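Local coordinates for sulfate transporter 4.1, chloroplastic (Arabidopsis thaliana, PDB 7LHV), which cotransports protons and sulfate across the membrane and may take part in regulating sulfate assimilation, at residues A[178-183]-A[331-336]; A[87-92]-A[402-407]; A[585-590]-A[614-619]. All blocks are in the same frame, centred on the assembly; numbering follows the deposited sequence.

Overall arrangement
Followed from the N terminus, the chain first passes residues 87-92, the lead-in to helix 91-119, whose partner comes much later. It then forms helix 173-194 and, after 147 intervening residues beyond 178-183, returns in helix 330-358 to close interaction 1 at 331-336. Only afterwards does 402-407, leading into helix 406-426, close interaction 2, so the first loop nests within the second. Both tie together parts of the transporter's helical membrane region, their centres about 35 Å apart. Interaction 3 follows in series and closes a short loop in the STAS domain, joining helices 584-599 and 611-620; its centre lies about 47 Å from that of interaction 1 and about 55 Å from that of interaction 2.

Interaction 1 of 3, residues A[178-183]-A[331-336]; sequences AILLAL and KTLLPT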
loop_
_atom_site.group_PDB
_atom_site.type_symbol
_atom_site.label_atom_id
_atom_site.label_comp_id
_atom_site.label_asym_id
_atom_site.label_seq_id
_atom_site.Cartn_x
_atom_site.Cartn_y
_atom_site.Cartn_z
ATOM N N ALA A 178 7.041 29.147 6.408
ATOM C CA ALA A 178 8.153 28.235 6.667
ATOM C C ALA A 178 8.220 27.840 8.138
ATOM O O ALA A 178 8.457 26.669 8.464
ATOM C CB ALA A 178 9.467 28.870 6.221
ATOM N N ILE A 179 8.013 28.800 9.041
ATOM C CA ILE A 179 8.044 28.493 10.469
ATOM C C ILE A 179 6.895 27.561 10.846
ATOM O O ILE A 179 7.073 26.603 11.616
ATOM C CB ILE A 179 8.022 29.793 11.288
ATOM C CG1 ILE A 179 9.296 30.596 11.030
ATOM C CG2 ILE A 179 7.883 29.493 12.761
ATOM C CD1 ILE A 179 9.217 32.024 11.498
ATOM N N LEU A 180 5.700 27.819 10.312
ATOM C CA LEU A 180 4.573 26.929 10.563
ATOM C C LEU A 180 4.827 25.543 9.990
ATOM O O LEU A 180 4.443 24.533 10.592
ATOM C CB LEU A 180 3.294 27.523 9.977
ATOM C CG LEU A 180 2.059 26.627 10.041
ATOM C CD1 LEU A 180 1.551 26.511 11.464
ATOM C CD2 LEU A 180 0.980 27.151 9.120
ATOM N N LEU A 181 5.464 25.472 8.820
ATOM C CA LEU A 181 5.810 24.182 8.240
ATOM C C LEU A 181 6.771 23.426 9.140
ATOM O O LEU A 181 6.646 22.209 9.312
ATOM C CB LEU A 181 6.413 24.384 6.853
ATOM C CG LEU A 181 6.559 23.148 5.974
ATOM C CD1 LEU A 181 5.223 22.481 5.796
ATOM C CD2 LEU A 181 7.130 23.539 4.629
ATOM N N ALA A 182 7.737 24.132 9.728
ATOM C CA ALA A 182 8.651 23.489 10.665
ATOM C C ALA A 182 7.913 22.963 11.888
ATOM O O ALA A 182 8.187 21.854 12.358
ATOM C CB ALA A 182 9.751 24.463 11.076
ATOM N N LEU A 183 6.972 23.749 12.418
ATOM C CA LEU A 183 6.197 23.293 13.573
ATOM C C LEU A 183 5.369 22.059 13.239
ATOM O O LEU A 183 5.308 21.108 14.029
ATOM C CB LEU A 183 5.291 24.415 14.076
ATOM C CG LEU A 183 4.342 24.029 15.209
ATOM C CD1 LEU A 183 5.120 23.688 16.461
ATOM C CD2 LEU A 183 3.355 25.146 15.478
ATOM N N LYS A 331 -3.801 23.731 7.099
ATOM C CA LYS A 331 -4.363 22.591 6.378
ATOM C C LYS A 331 -3.761 22.443 4.988
ATOM O O LYS A 331 -3.708 21.331 4.449
ATOM C CB LYS A 331 -5.884 22.712 6.290
ATOM C CG LYS A 331 -6.588 22.645 7.636
ATOM C CD LYS A 331 -8.087 22.860 7.502
ATOM C CE LYS A 331 -8.773 22.886 8.861
ATOM N NZ LYS A 331 -10.235 23.154 8.743
ATOM N N THR A 332 -3.303 23.541 4.392
ATOM C CA THR A 332 -2.652 23.454 3.092
ATOM C C THR A 332 -1.280 22.800 3.200
ATOM O O THR A 332 -0.771 22.260 2.211
ATOM C CB THR A 332 -2.536 24.852 2.486
ATOM O OG1 THR A 332 -3.812 25.499 2.557
ATOM C CG2 THR A 332 -2.100 24.785 1.031
ATOM N N LEU A 333 -0.670 22.836 4.385
ATOM C CA LEU A 333 0.710 22.410 4.563
ATOM C C LEU A 333 0.858 20.975 5.055
ATOM O O LEU A 333 1.990 20.497 5.164
ATOM C CB LEU A 333 1.429 23.356 5.524
ATOM C CG LEU A 333 1.626 24.752 4.936
ATOM C CD1 LEU A 333 2.112 25.730 5.989
ATOM C CD2 LEU A 333 2.568 24.705 3.750
ATOM N N LEU A 334 -0.235 20.278 5.365
ATOM C CA LEU A 334 -0.115 18.864 5.720
ATOM C C LEU A 334 0.515 18.026 4.612
ATOM O O LEU A 334 1.390 17.199 4.924
ATOM C CB LEU A 334 -1.481 18.299 6.129
ATOM C CG LEU A 334 -1.993 18.497 7.564
ATOM C CD1 LEU A 334 -1.100 17.792 8.564
ATOM C CD2 LEU A 334 -2.154 19.945 7.942
ATOM N N PRO A 335 0.135 18.157 3.333
ATOM C CA PRO A 335 0.782 17.316 2.310
ATOM C C PRO A 335 2.286 17.508 2.228
ATOM O O PRO A 335 3.006 16.547 1.933
ATOM C CB PRO A 335 0.076 17.734 1.011
ATOM C CG PRO A 335 -0.544 19.054 1.310
ATOM C CD PRO A 335 -0.934 18.980 2.745
ATOM N N THR A 336 2.785 18.723 2.468
ATOM C CA THR A 336 4.230 18.930 2.504
ATOM C C THR A 336 4.822 18.470 3.833
ATOM O O THR A 336 5.858 17.797 3.855
ATOM C CB THR A 336 4.560 20.399 2.250
ATOM O OG1 THR A 336 4.099 20.771 0.946
ATOM C CG2 THR A 336 6.055 20.620 2.323
#
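Leu181 and Leu333 mark the closest backbone approach, 6.5 Å between their CA atoms, where the segments 178-183 and 331-336 cross at -61° with their axes 10.0 Å apart. Three leucines and the methyl of a threonine span this separation. Leu181 turns its CG away from the backbone N (chi1 -167°), which carries its forked end over to the other helix: CD1 lies against Leu333, 3.9 Å from that residue's CB, while CD2 meets CG2 of Thr336 at 3.9 Å, the two side chains crossing nearly at right angles. The CD1 branch of Leu333 goes to the other leucine, 3.6 Å from Leu180 CD2, while its CD2 stays by Leu181 CD1, so that Leu180 and Leu181 receive one leucine between them. The contact belongs to the packed helical core of the SLC26/SulP membrane region, where helices 173-194 and 330-358 meet; helix 153-166 covers the same junction, with Val159 on Leu181, Ile166 on Leu333 and Ala162 on Thr336. Helix 330-358 is kinked here. Pro335 has no N-H to give to the preceding turn, and the N of Thr336 makes no such bond either. Leu333 O is hydrogen-bonded to Ser337 OG. Pro335 also lines a pocket for the bound sphingosine 1-phosphate, and the Thr336 side chain stands about 7 Å from that lipid.

Interaction 2 of 3, residues A[87-92]-A[402-407]; sequences RTYRWS and AKTGLS
Two torsions set up the meeting of Tyr89 with Thr404: the tyrosine extends its ring opposite the backbone N (chi1 -176°), and the threonine places OG1 between its own N and carbonyl carbon (chi1 66°), leaving CG2 directed at the ring's edge. That methyl arrives close to the ring plane, with Thr404 CG2 3.9 Å from Tyr89 CD1. Farther along, Tyr89 OH lies 3.7 Å from Leu406 CD2, the phenol and the leucine crossing nearly at right angles. The opposite edge of the ring, also in plane, is met by Trp91 CE3, so the aromatic group is wedged edgewise between its own segment and the other. The two segments are the lead-ins to helices 91-119 and 406-426 of the membrane transporter, and Thr404 illustrates a capping residue: its OG1 accepts from Leu406 N in a weak bond of 3.3 Å and 158°. The same OG1 is hydrogen-bonded to Asp98 OD2, and Asp98 OD1 binds Lys403 N, which ties the approach to helix 406-426 to the body of helix 91-119. With a serine at Tyr89, the ring and its hydroxyl would be gone, which would probably leave a gap beside Thr404 CG2 and Leu406 CD2 and let Trp91 turn more freely. Tyr94 and Phe95, on helix 91-119, pack against the Tyr89 side chain as well.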
loop_
_atom_site.group_PDB
_atom_site.type_symbol
_atom_site.label_atom_id
_atom_site.label_comp_id
_atom_site.label_asym_id
_atom_site.label_seq_id
_atom_site.Cartn_x
_atom_site.Cartn_y
_atom_site.Cartn_z
ATOM N N ARG A 87 27.677 10.577 30.890
ATOM C CA ARG A 87 28.247 9.740 31.942
ATOM C C ARG A 87 29.516 9.047 31.465
ATOM O O ARG A 87 30.534 9.033 32.167
ATOM C CB ARG A 87 27.216 8.714 32.411
ATOM C CG ARG A 87 26.032 9.320 33.143
ATOM C CD ARG A 87 25.046 8.248 33.580
ATOM N NE ARG A 87 23.916 8.815 34.307
ATOM C CZ ARG A 87 22.786 9.214 33.740
ATOM N NH1 ARG A 87 22.589 9.100 32.438
ATOM N NH2 ARG A 87 21.828 9.736 34.501
ATOM N N THR A 88 29.480 8.470 30.266
ATOM C CA THR A 88 30.643 7.788 29.703
ATOM C C THR A 88 31.398 8.750 28.789
ATOM O O THR A 88 31.364 8.659 27.561
ATOM C CB THR A 88 30.210 6.528 28.958
ATOM O OG1 THR A 88 29.356 6.888 27.866
ATOM C CG2 THR A 88 29.458 5.594 29.891
ATOM N N TYR A 89 32.096 9.689 29.422
ATOM C CA TYR A 89 32.790 10.761 28.716
ATOM C C TYR A 89 34.253 10.761 29.144
ATOM O O TYR A 89 34.570 11.112 30.285
ATOM C CB TYR A 89 32.131 12.108 28.998
ATOM C CG TYR A 89 32.723 13.258 28.223
ATOM C CD1 TYR A 89 32.445 13.421 26.873
ATOM C CD2 TYR A 89 33.553 14.184 28.838
ATOM C CE1 TYR A 89 32.978 14.468 26.158
ATOM C CE2 TYR A 89 34.091 15.235 28.128
ATOM C CZ TYR A 89 33.800 15.372 26.790
ATOM O OH TYR A 89 34.334 16.419 26.080
ATOM N N ARG A 90 35.137 10.375 28.229
ATOM C CA ARG A 90 36.577 10.375 28.479
ATOM C C ARG A 90 37.115 11.737 28.061
ATOM O O ARG A 90 37.335 11.992 26.876
ATOM C CB ARG A 90 37.255 9.243 27.719
ATOM C CG ARG A 90 36.863 7.859 28.201
ATOM C CD ARG A 90 37.529 6.779 27.370
ATOM N NE ARG A 90 38.979 6.798 27.522
ATOM C CZ ARG A 90 39.642 6.147 28.468
ATOM N NH1 ARG A 90 39.015 5.409 29.368
ATOM N NH2 ARG A 90 40.968 6.239 28.510
ATOM N N TRP A 91 37.361 12.601 29.047
ATOM C CA TRP A 91 37.589 14.018 28.777
ATOM C C TRP A 91 38.768 14.234 27.834
ATOM O O TRP A 91 38.665 14.992 26.862
ATOM C CB TRP A 91 37.810 14.753 30.100
ATOM C CG TRP A 91 38.276 16.170 29.974
ATOM C CD1 TRP A 91 39.558 16.602 29.801
ATOM C CD2 TRP A 91 37.464 17.347 30.061
ATOM N NE1 TRP A 91 39.592 17.975 29.750
ATOM C CE2 TRP A 91 38.319 18.456 29.911
ATOM C CE3 TRP A 91 36.096 17.570 30.243
ATOM C CZ2 TRP A 91 37.852 19.768 29.935
ATOM C CZ3 TRP A 91 35.634 18.871 30.267
ATOM C CH2 TRP A 91 36.509 19.955 30.111
ATOM N N SER A 92 39.881 13.537 28.083
ATOM C CA SER A 92 41.159 13.895 27.466
ATOM C C SER A 92 41.081 13.895 25.943
ATOM O O SER A 92 41.460 14.875 25.292
ATOM C CB SER A 92 42.252 12.942 27.949
ATOM O OG SER A 92 42.034 11.632 27.458
ATOM N N ALA A 402 34.427 12.753 15.572
ATOM C CA ALA A 402 33.445 13.182 16.558
ATOM C C ALA A 402 32.965 11.982 17.362
ATOM O O ALA A 402 32.600 10.948 16.795
ATOM C CB ALA A 402 32.267 13.870 15.875
ATOM N N LYS A 403 32.957 12.122 18.685
ATOM C CA LYS A 403 32.637 11.022 19.585
ATOM C C LYS A 403 31.268 11.158 20.231
ATOM O O LYS A 403 30.488 10.200 20.230
ATOM C CB LYS A 403 33.716 10.904 20.669
ATOM C CG LYS A 403 35.095 10.582 20.125
ATOM C CD LYS A 403 35.072 9.271 19.361
ATOM C CE LYS A 403 36.421 8.962 18.743
ATOM N NZ LYS A 403 36.378 7.709 17.939
ATOM N N THR A 404 30.951 12.318 20.787
ATOM C CA THR A 404 29.690 12.540 21.475
ATOM C C THR A 404 28.884 13.610 20.746
ATOM O O THR A 404 29.272 14.102 19.686
ATOM C CB THR A 404 29.928 12.940 22.932
ATOM O OG1 THR A 404 30.564 14.223 22.978
ATOM C CG2 THR A 404 30.813 11.921 23.622
ATOM N N GLY A 405 27.741 13.960 21.331
ATOM C CA GLY A 405 26.907 15.015 20.790
ATOM C C GLY A 405 27.381 16.416 21.091
ATOM O O GLY A 405 26.785 17.376 20.596
ATOM N N LEU A 406 28.437 16.553 21.897
ATOM C CA LEU A 406 28.995 17.872 22.172
ATOM C C LEU A 406 29.449 18.560 20.894
ATOM O O LEU A 406 29.378 19.790 20.795
ATOM C CB LEU A 406 30.159 17.752 23.155
ATOM C CG LEU A 406 30.652 19.048 23.796
ATOM C CD1 LEU A 406 29.597 19.618 24.726
ATOM C CD2 LEU A 406 31.953 18.814 24.544
ATOM N N SER A 407 29.901 17.787 19.903
ATOM C CA SER A 407 30.269 18.365 18.616
ATOM C C SER A 407 29.119 19.156 18.014
ATOM O O SER A 407 29.347 20.147 17.310
ATOM C CB SER A 407 30.711 17.267 17.652
ATOM O OG SER A 407 31.718 16.461 18.231
#

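Interaction 3 of 3, residues A[585-590]-A[614-619]; sequences SAVEAL and HLTIAR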
loop_
_atom_site.group_PDB
_atom_site.type_symbol
_atom_site.label_atom_id
_atom_site.label_comp_id
_atom_site.label_asym_id
_atom_site.label_seq_id
_atom_site.Cartn_x
_atom_site.Cartn_y
_atom_site.Cartn_z
ATOM N N SER A 585 -9.200 -15.768 7.379
ATOM C CA SER A 585 -9.354 -16.023 5.951
ATOM C C SER A 585 -8.707 -17.342 5.560
ATOM O O SER A 585 -9.226 -18.073 4.709
ATOM C CB SER A 585 -8.758 -14.873 5.141
ATOM O OG SER A 585 -9.376 -13.642 5.471
ATOM N N ALA A 586 -7.579 -17.674 6.191
ATOM C CA ALA A 586 -6.886 -18.915 5.870
ATOM C C ALA A 586 -7.742 -20.130 6.201
ATOM O O ALA A 586 -7.881 -21.041 5.379
ATOM C CB ALA A 586 -5.556 -18.976 6.616
ATOM N N VAL A 587 -8.327 -20.167 7.399
ATOM C CA VAL A 587 -9.122 -21.330 7.780
ATOM C C VAL A 587 -10.423 -21.382 6.988
ATOM O O VAL A 587 -10.903 -22.466 6.636
ATOM C CB VAL A 587 -9.369 -21.357 9.299
ATOM C CG1 VAL A 587 -8.100 -21.755 10.026
ATOM C CG2 VAL A 587 -9.858 -20.018 9.790
ATOM N N GLU A 588 -11.017 -20.222 6.688
ATOM C CA GLU A 588 -12.212 -20.219 5.847
ATOM C C GLU A 588 -11.913 -20.792 4.465
ATOM O O GLU A 588 -12.662 -21.634 3.950
ATOM C CB GLU A 588 -12.779 -18.806 5.736
ATOM C CG GLU A 588 -13.873 -18.505 6.744
ATOM C CD GLU A 588 -15.136 -19.312 6.488
ATOM O OE1 GLU A 588 -15.718 -19.178 5.391
ATOM O OE2 GLU A 588 -15.543 -20.085 7.381
ATOM N N ALA A 589 -10.808 -20.360 3.855
ATOM C CA ALA A 589 -10.437 -20.890 2.550
ATOM C C ALA A 589 -10.097 -22.371 2.633
ATOM O O ALA A 589 -10.408 -23.133 1.714
ATOM C CB ALA A 589 -9.264 -20.103 1.973
ATOM N N LEU A 590 -9.447 -22.797 3.716
ATOM C CA LEU A 590 -9.125 -24.210 3.865
ATOM C C LEU A 590 -10.388 -25.056 3.955
ATOM O O LEU A 590 -10.467 -26.132 3.354
ATOM C CB LEU A 590 -8.240 -24.419 5.092
ATOM C CG LEU A 590 -6.758 -24.086 4.899
ATOM C CD1 LEU A 590 -5.990 -24.269 6.195
ATOM C CD2 LEU A 590 -6.161 -24.939 3.795
ATOM N N HIS A 614 -2.062 -24.823 14.569
ATOM C CA HIS A 614 -2.946 -25.880 15.044
ATOM C C HIS A 614 -4.021 -25.326 15.968
ATOM O O HIS A 614 -5.180 -25.751 15.907
ATOM C CB HIS A 614 -2.140 -26.966 15.754
ATOM C CG HIS A 614 -2.916 -28.218 16.015
ATOM N ND1 HIS A 614 -3.305 -28.600 17.281
ATOM C CD2 HIS A 614 -3.378 -29.173 15.175
ATOM C CE1 HIS A 614 -3.972 -29.737 17.210
ATOM N NE2 HIS A 614 -4.029 -30.108 15.943
ATOM N N LEU A 615 -3.655 -24.383 16.839
ATOM C CA LEU A 615 -4.642 -23.782 17.729
ATOM C C LEU A 615 -5.710 -23.035 16.940
ATOM O O LEU A 615 -6.906 -23.155 17.233
ATOM C CB LEU A 615 -3.949 -22.847 18.718
ATOM C CG LEU A 615 -4.826 -22.070 19.702
ATOM C CD1 LEU A 615 -5.883 -22.972 20.323
ATOM C CD2 LEU A 615 -3.966 -21.426 20.777
ATOM N N THR A 616 -5.299 -22.262 15.931
ATOM C CA THR A 616 -6.270 -21.542 15.110
ATOM C C THR A 616 -7.173 -22.506 14.350
ATOM O O THR A 616 -8.387 -22.288 14.253
ATOM C CB THR A 616 -5.549 -20.605 14.143
ATOM O OG1 THR A 616 -4.851 -19.600 14.886
ATOM C CG2 THR A 616 -6.539 -19.931 13.208
ATOM N N ILE A 617 -6.600 -23.585 13.813
ATOM C CA ILE A 617 -7.396 -24.571 13.089
ATOM C C ILE A 617 -8.417 -25.217 14.016
ATOM O O ILE A 617 -9.587 -25.385 13.652
ATOM C CB ILE A 617 -6.478 -25.622 12.436
ATOM C CG1 ILE A 617 -5.781 -25.040 11.208
ATOM C CG2 ILE A 617 -7.264 -26.856 12.047
ATOM C CD1 ILE A 617 -4.761 -25.972 10.597
ATOM N N ALA A 618 -7.995 -25.580 15.230
ATOM C CA ALA A 618 -8.920 -26.187 16.182
ATOM C C ALA A 618 -10.020 -25.212 16.583
ATOM O O ALA A 618 -11.180 -25.608 16.742
ATOM C CB ALA A 618 -8.159 -26.674 17.412
ATOM N N ARG A 619 -9.675 -23.937 16.765
ATOM C CA ARG A 619 -10.684 -22.947 17.131
ATOM C C ARG A 619 -11.696 -22.739 16.012
ATOM O O ARG A 619 -12.895 -22.593 16.274
ATOM C CB ARG A 619 -10.016 -21.626 17.503
ATOM C CG ARG A 619 -9.463 -21.593 18.914
ATOM C CD ARG A 619 -9.528 -20.196 19.489
ATOM N NE ARG A 619 -8.834 -19.238 18.638
ATOM C CZ ARG A 619 -7.594 -18.816 18.847
ATOM N NH1 ARG A 619 -6.882 -19.245 19.875
ATOM N NH2 ARG A 619 -7.057 -17.941 18.001
#
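Val587 points one methyl, CG1, at a pair of consecutive residues on the facing helix, Thr616 and Ile617, and these meet it from different directions. The setting is the STAS fold, a small sheet packed with helices: helix 584-599 is the crossover between the neighbouring parallel strands 569-575 and 603-606, and helix 611-620 follows the second of them. Across this helix pair the backbones come nearest at Val587 and Ile617, 6.5 Å between CA atoms. Thr616 crosses the valine at about a right angle, presenting its methyl alone, with CG2 4.0 Å from Val587 CG1. Ile617 lies at a slant to it and touches with the flank of its longer branch, CG1 standing 4.2 Å from Val587 CG1. The valine torsion (chi1 -74°) explains this choice of branch, for it sets CG1 beside the backbone N, anti to the carbonyl carbon, where it meets Thr616 and Ile617, while CG2 takes no part in the meeting. Thr616 is sorted in the same manner: its CG2 is directed to the valine, and its OG1 turns back to a hydrogen bond with Asp612 O in the preceding turn, which satisfies the hydroxyl and is likely to hold the methyl in its rotation. Beyond Ile617, Met622 and Val623 of helix 622-626 pack on the isoleucine, and Met622 also touches Leu590. The outer side faces the second subunit, where Thr616 packs on Val457 of that chain and Arg619 NH2 is hydrogen-bonded to Val457 O.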